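Local coordinates for protein pyruvate kinase (Toxoplasma gondii, PDB 3GG8) that catalyses the last step of glycolysis, transferring the phosphoryl group of phosphoenolpyruvate to ADP to give pyruvate and ATP, at residues Val333-Leu338 and Ile366-Glu371; Leu379-Cys384 and Ala427-Pro431. All blocks are in the same frame, centred on the assembly; numbering follows the deposited sequence. Where two conformers were deposited one is given.

Contact 1. Residues Val333-Leu338 and Ile366-Glu371; sequences VANAVL and ICYEAE
Ala370 sets its methyl group against helix 327-339 where the two backbones come nearest, the CA atoms of Ala334 and Ala370 lying 5.1 Å apart. Its CB meets Ala334 CB at 3.8 Å, Val337 CG1 at 3.8 Å, and the backbone oxygen Ala334 O at 3.6 Å. Ala334 O also accepts the helical bond from Leu338 N, so this polar atom is satisfied beneath the methyl. One turn earlier, Ile366 reaches in with CG2, held anti to its backbone N, and touches Val333 CG1 at 3.8 Å, the side chains crossing at about a right angle. The branches of Val337 divide the other end: with CG1 anti to the backbone N (chi1 174°), that branch meets Ala370 CB and Glu371 CG, while CG2 faces Cys367 SG at 4.0 Å. Leu338 closes the row with CD2 against Ala370 O.

Small residues at the centre fit the 8.6 Å axis separation and -49° crossing angle. Further out, the Glu371 carboxylate is held by Thr38 OG1 and Arg37 N, and Val337 O accepts a bond from Arg452. Phe292 of the second subunit packs on Ala334, and Lys290 of that subunit forms a salt bridge with Glu369. Since helix 327-339 precedes the eighth barrel strand, 343-346, and helix 356-371 follows it, these neighbouring outer helices of the (beta/alpha)8 barrel meet through apolar shape, their charges engaged at the margin.

Contact 2. Residues Leu379-Cys384 and Ala427-Pro431; sequences LYRAMC and AKYRP
Tyr380 and Tyr429 bring their rings together obliquely, with planes at 55° and centroids 5.5 Å apart. The nearest carbons are Tyr380 CD1 and Tyr429 CD1, at 3.6 Å, and Tyr429 CB lies in plane at the edge of the Tyr380 ring. Over one face of that ring, 3.5 Å above the plane and displaced toward the rim, sits Cys384 SG. Met383 reaches the Tyr429 ring with CG, 3.6 Å from Tyr429 CE1. Bends at chi2 (62°) and chi3 (61°) then bring Met383 CE to 3.7 Å from Lys428 O. Leu379 rests CD1 against Arg430 CG at 3.8 Å, beyond the rings.

The contact joins helix 376-384, which follows the last barrel helix, to the loop after helix 421-427 in the alpha/beta domain. A type I beta turn from Ala427 to Arg430 (Arg430 N to Ala427 O, 2.7 Å) shapes that loop. Tyr380 OH bonds to Glu403, and Tyr429 OH to Arg399 and Glu395, all on helix 393-407; Lys428 NZ bonds to Val304 O and forms a salt bridge with Glu395; Arg430 NH1 bonds to Gly340 O. Carbon thus makes nearly all the direct contact; polar bonds anchor the phenols' outer ends, while ring contacts limit their turning.

Overall arrangement
Contact 1 is the more deeply buried, with 7 of its 8 touching residues buried against 4 of 7 in contact 2. Their centres lie about 15 Å and about 21 Å from the centre of the chain, and about 17 Å from each other; their nearest atoms are about 6 Å apart, without touching. They follow in series: helix 356-371 of contact 1 is succeeded by helix 376-384, which carries contact 2 on to a loop of the alpha/beta domain. Both are apolar where the segments meet, but aliphatic groups around two alanines serve contact 1, and aromatic rings with a methionine serve contact 2. A second subunit borders contact 1, whereas contact 2 is touched by no other chain. Arg37 and Arg452 neighbour both.

Contact 1. Residues Val333-Leu338 and Ile366-Glu371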
loop_
_atom_site.group_PDB
_atom_site.type_symbol
_atom_site.label_atom_id
_atom_site.label_comp_id
_atom_site.label_asym_id
_atom_site.label_seq_id
_atom_site.Cartn_x
_atom_site.Cartn_y
_atom_site.Cartn_z
ATOM N N VAL C 333 26.687 -6.449 17.609
ATOM C CA VAL C 333 26.796 -7.340 16.438
ATOM C C VAL C 333 25.425 -7.620 15.823
ATOM O O VAL C 333 25.260 -7.564 14.598
ATOM C CB VAL C 333 27.480 -8.674 16.807
ATOM C CG1 VAL C 333 27.347 -9.707 15.675
ATOM C CG2 VAL C 333 28.923 -8.444 17.154
ATOM N N ALA C 334 24.445 -7.894 16.677
ATOM C CA ALA C 334 23.078 -8.161 16.244
ATOM C C ALA C 334 22.458 -6.973 15.493
ATOM O O ALA C 334 21.794 -7.147 14.463
ATOM C CB ALA C 334 22.219 -8.536 17.439
ATOM N N ASN C 335 22.676 -5.769 16.024
ATOM C CA ASN C 335 22.158 -4.588 15.365
ATOM C C ASN C 335 22.781 -4.343 13.987
ATOM O O ASN C 335 22.091 -3.862 13.108
ATOM C CB ASN C 335 22.139 -3.365 16.290
ATOM C CG ASN C 335 20.908 -3.355 17.211
ATOM O OD1 ASN C 335 19.776 -3.127 16.762
ATOM N ND2 ASN C 335 21.125 -3.626 18.497
ATOM N N ALA C 336 24.046 -4.703 13.783
ATOM C CA ALA C 336 24.670 -4.584 12.457
ATOM C C ALA C 336 23.950 -5.485 11.452
ATOM O O ALA C 336 23.665 -5.056 10.329
ATOM C CB ALA C 336 26.162 -4.929 12.505
ATOM N N VAL C 337 23.656 -6.725 11.873
ATOM C CA VAL C 337 22.849 -7.672 11.082
ATOM C C VAL C 337 21.473 -7.072 10.755
ATOM O O VAL C 337 21.017 -7.128 9.609
ATOM C CB VAL C 337 22.716 -9.057 11.787
ATOM C CG1 VAL C 337 21.761 -9.978 11.035
ATOM C CG2 VAL C 337 24.092 -9.721 11.939
ATOM N N LEU C 338 20.841 -6.463 11.761
ATOM C CA LEU C 338 19.522 -5.876 11.585
ATOM C C LEU C 338 19.546 -4.593 10.767
ATOM O O LEU C 338 18.551 -4.238 10.150
ATOM C CB LEU C 338 18.836 -5.643 12.933
ATOM C CG LEU C 338 18.348 -6.936 13.584
ATOM C CD1 LEU C 338 18.112 -6.702 15.050
ATOM C CD2 LEU C 338 17.094 -7.435 12.888
ATOM N N ILE C 366 25.067 -15.279 17.445
ATOM C CA ILE C 366 24.476 -13.930 17.527
ATOM C C ILE C 366 23.836 -13.552 16.193
ATOM O O ILE C 366 22.784 -12.938 16.167
ATOM C CB ILE C 366 25.494 -12.836 17.900
ATOM C CG1 ILE C 366 26.080 -13.068 19.289
ATOM C CG2 ILE C 366 24.841 -11.449 17.862
ATOM C CD1 ILE C 366 27.421 -12.358 19.488
ATOM N N CYS C 367 24.478 -13.944 15.094
ATOM C CA CYS C 367 23.919 -13.715 13.762
ATOM C C CYS C 367 22.592 -14.433 13.633
ATOM O O CYS C 367 21.593 -13.828 13.247
ATOM C CB CYS C 367 24.875 -14.183 12.670
ATOM S SG CYS C 367 26.237 -13.019 12.385
ATOM N N TYR C 368 22.579 -15.716 13.987
ATOM C CA TYR C 368 21.366 -16.496 13.894
ATOM C C TYR C 368 20.225 -15.840 14.650
ATOM O O TYR C 368 19.131 -15.742 14.104
ATOM C CB TYR C 368 21.562 -17.949 14.362
ATOM C CG TYR C 368 20.300 -18.771 14.222
ATOM C CD1 TYR C 368 19.379 -18.856 15.278
ATOM C CD2 TYR C 368 19.998 -19.429 13.028
ATOM C CE1 TYR C 368 18.194 -19.601 15.157
ATOM C CE2 TYR C 368 18.805 -20.181 12.895
ATOM C CZ TYR C 368 17.919 -20.254 13.966
ATOM O OH TYR C 368 16.761 -20.992 13.851
ATOM N N GLU C 369 20.472 -15.395 15.884
ATOM C CA GLU C 369 19.403 -14.816 16.729
ATOM C C GLU C 369 18.875 -13.498 16.192
ATOM O O GLU C 369 17.694 -13.201 16.338
ATOM C CB GLU C 369 19.883 -14.590 18.155
ATOM C CG GLU C 369 20.344 -15.827 18.855
ATOM C CD GLU C 369 19.207 -16.701 19.361
ATOM O OE1 GLU C 369 18.014 -16.406 19.127
ATOM O OE2 GLU C 369 19.522 -17.703 20.017
ATOM N N ALA C 370 19.765 -12.694 15.604
ATOM C CA ALA C 370 19.386 -11.407 15.014
ATOM C C ALA C 370 18.517 -11.653 13.802
ATOM O O ALA C 370 17.538 -10.961 13.583
ATOM C CB ALA C 370 20.628 -10.598 14.619
ATOM N N GLU C 371 18.887 -12.653 13.016
ATOM C CA GLU C 371 18.147 -13.028 11.823
ATOM C C GLU C 371 16.746 -13.549 12.164
ATOM O O GLU C 371 15.842 -13.496 11.336
ATOM C CB GLU C 371 18.958 -14.028 11.003
ATOM C CG GLU C 371 20.100 -13.358 10.242
ATOM C CD GLU C 371 21.190 -14.317 9.828
ATOM O OE1 GLU C 371 22.321 -13.854 9.543
ATOM O OE2 GLU C 371 20.915 -15.530 9.781
#

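Contact 2. Residues Leu379-Cys384 and Ala427-Pro431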
loop_
_atom_site.group_PDB
_atom_site.type_symbol
_atom_site.label_atom_id
_atom_site.label_comp_id
_atom_site.label_asym_id
_atom_site.label_seq_id
_atom_site.Cartn_x
_atom_site.Cartn_y
_atom_site.Cartn_z
ATOM N N LEU C 379 11.208 -6.257 4.385
ATOM C CA LEU C 379 12.506 -5.895 3.826
ATOM C C LEU C 379 12.428 -5.913 2.300
ATOM O O LEU C 379 12.949 -5.014 1.631
ATOM C CB LEU C 379 13.597 -6.843 4.323
ATOM C CG LEU C 379 14.883 -6.206 4.865
ATOM C CD1 LEU C 379 15.808 -7.300 5.401
ATOM C CD2 LEU C 379 15.611 -5.329 3.826
ATOM N N TYR C 380 11.766 -6.939 1.762
ATOM C CA TYR C 380 11.555 -7.051 0.324
ATOM C C TYR C 380 10.798 -5.844 -0.255
ATOM O O TYR C 380 11.201 -5.293 -1.282
ATOM C CB TYR C 380 10.835 -8.357 -0.038
ATOM C CG TYR C 380 10.460 -8.398 -1.498
ATOM C CD1 TYR C 380 11.410 -8.711 -2.468
ATOM C CD2 TYR C 380 9.169 -8.079 -1.918
ATOM C CE1 TYR C 380 11.079 -8.725 -3.816
ATOM C CE2 TYR C 380 8.832 -8.092 -3.261
ATOM C CZ TYR C 380 9.797 -8.416 -4.200
ATOM O OH TYR C 380 9.479 -8.435 -5.529
ATOM N N ARG C 381 9.707 -5.449 0.404
ATOM C CA ARG C 381 8.902 -4.308 -0.040
ATOM C C ARG C 381 9.603 -2.966 0.199
ATOM O O ARG C 381 9.329 -1.990 -0.504
ATOM C CB ARG C 381 7.512 -4.328 0.609
ATOM N N ALA C 382 10.504 -2.927 1.181
ATOM C CA ALA C 382 11.347 -1.750 1.440
ATOM C C ALA C 382 12.358 -1.513 0.316
ATOM O O ALA C 382 12.661 -0.366 -0.018
ATOM C CB ALA C 382 12.063 -1.880 2.773
ATOM N N MET C 383 12.871 -2.604 -0.255
ATOM C CA MET C 383 13.773 -2.550 -1.410
ATOM C C MET C 383 13.046 -2.205 -2.718
ATOM O O MET C 383 13.638 -1.615 -3.624
ATOM C CB MET C 383 14.519 -3.877 -1.558
ATOM C CG MET C 383 15.837 -3.780 -2.322
ATOM S SD MET C 383 17.079 -2.719 -1.550
ATOM C CE MET C 383 17.364 -3.526 0.032
ATOM N N CYS C 384 11.772 -2.585 -2.814
ATOM C CA CYS C 384 10.947 -2.271 -3.984
ATOM C C CYS C 384 10.570 -0.788 -4.044
ATOM O O CYS C 384 10.426 -0.220 -5.131
ATOM C CB CYS C 384 9.686 -3.140 -4.004
ATOM S SG CYS C 384 9.972 -4.854 -4.490
ATOM N N ALA C 427 20.072 -11.935 -3.638
ATOM C CA ALA C 427 20.474 -11.699 -2.258
ATOM C C ALA C 427 20.016 -10.315 -1.783
ATOM O O ALA C 427 19.522 -10.166 -0.663
ATOM C CB ALA C 427 21.975 -11.852 -2.110
ATOM N N LYS C 428 20.194 -9.320 -2.653
ATOM C CA LYS C 428 19.736 -7.935 -2.441
ATOM C C LYS C 428 18.304 -7.859 -1.886
ATOM O O LYS C 428 17.975 -6.969 -1.102
ATOM C CB LYS C 428 19.831 -7.195 -3.779
ATOM C CG LYS C 428 19.561 -5.716 -3.751
ATOM C CD LYS C 428 19.639 -5.153 -5.159
ATOM C CE LYS C 428 18.861 -3.852 -5.271
ATOM N NZ LYS C 428 19.344 -2.998 -6.392
ATOM N N TYR C 429 17.459 -8.805 -2.292
ATOM C CA TYR C 429 16.051 -8.817 -1.865
ATOM C C TYR C 429 15.807 -9.587 -0.576
ATOM O O TYR C 429 14.673 -9.714 -0.152
ATOM C CB TYR C 429 15.118 -9.226 -3.015
ATOM C CG TYR C 429 15.059 -8.112 -4.019
ATOM C CD1 TYR C 429 14.240 -7.003 -3.791
ATOM C CD2 TYR C 429 15.878 -8.109 -5.144
ATOM C CE1 TYR C 429 14.207 -5.945 -4.671
ATOM C CE2 TYR C 429 15.854 -7.042 -6.039
ATOM C CZ TYR C 429 15.017 -5.961 -5.788
ATOM O OH TYR C 429 14.969 -4.884 -6.644
ATOM N N ARG C 430 16.893 -10.073 0.046
ATOM C CA ARG C 430 16.842 -10.782 1.331
ATOM C C ARG C 430 15.694 -11.810 1.365
ATOM O O ARG C 430 14.728 -11.644 2.115
ATOM C CB ARG C 430 16.742 -9.793 2.517
ATOM C CG ARG C 430 17.947 -8.844 2.731
ATOM C CD ARG C 430 19.189 -9.581 3.258
ATOM N NE ARG C 430 20.333 -8.704 3.538
ATOM C CZ ARG C 430 21.374 -8.532 2.724
ATOM N NH1 ARG C 430 22.380 -7.727 3.073
ATOM N NH2 ARG C 430 21.431 -9.178 1.567
ATOM N N PRO C 431 15.779 -12.864 0.527
ATOM C CA PRO C 431 14.717 -13.866 0.586
ATOM C C PRO C 431 14.874 -14.716 1.842
ATOM O O PRO C 431 16.001 -14.950 2.309
ATOM C CB PRO C 431 14.971 -14.716 -0.659
ATOM C CG PRO C 431 16.446 -14.590 -0.887
ATOM C CD PRO C 431 16.805 -13.204 -0.476
#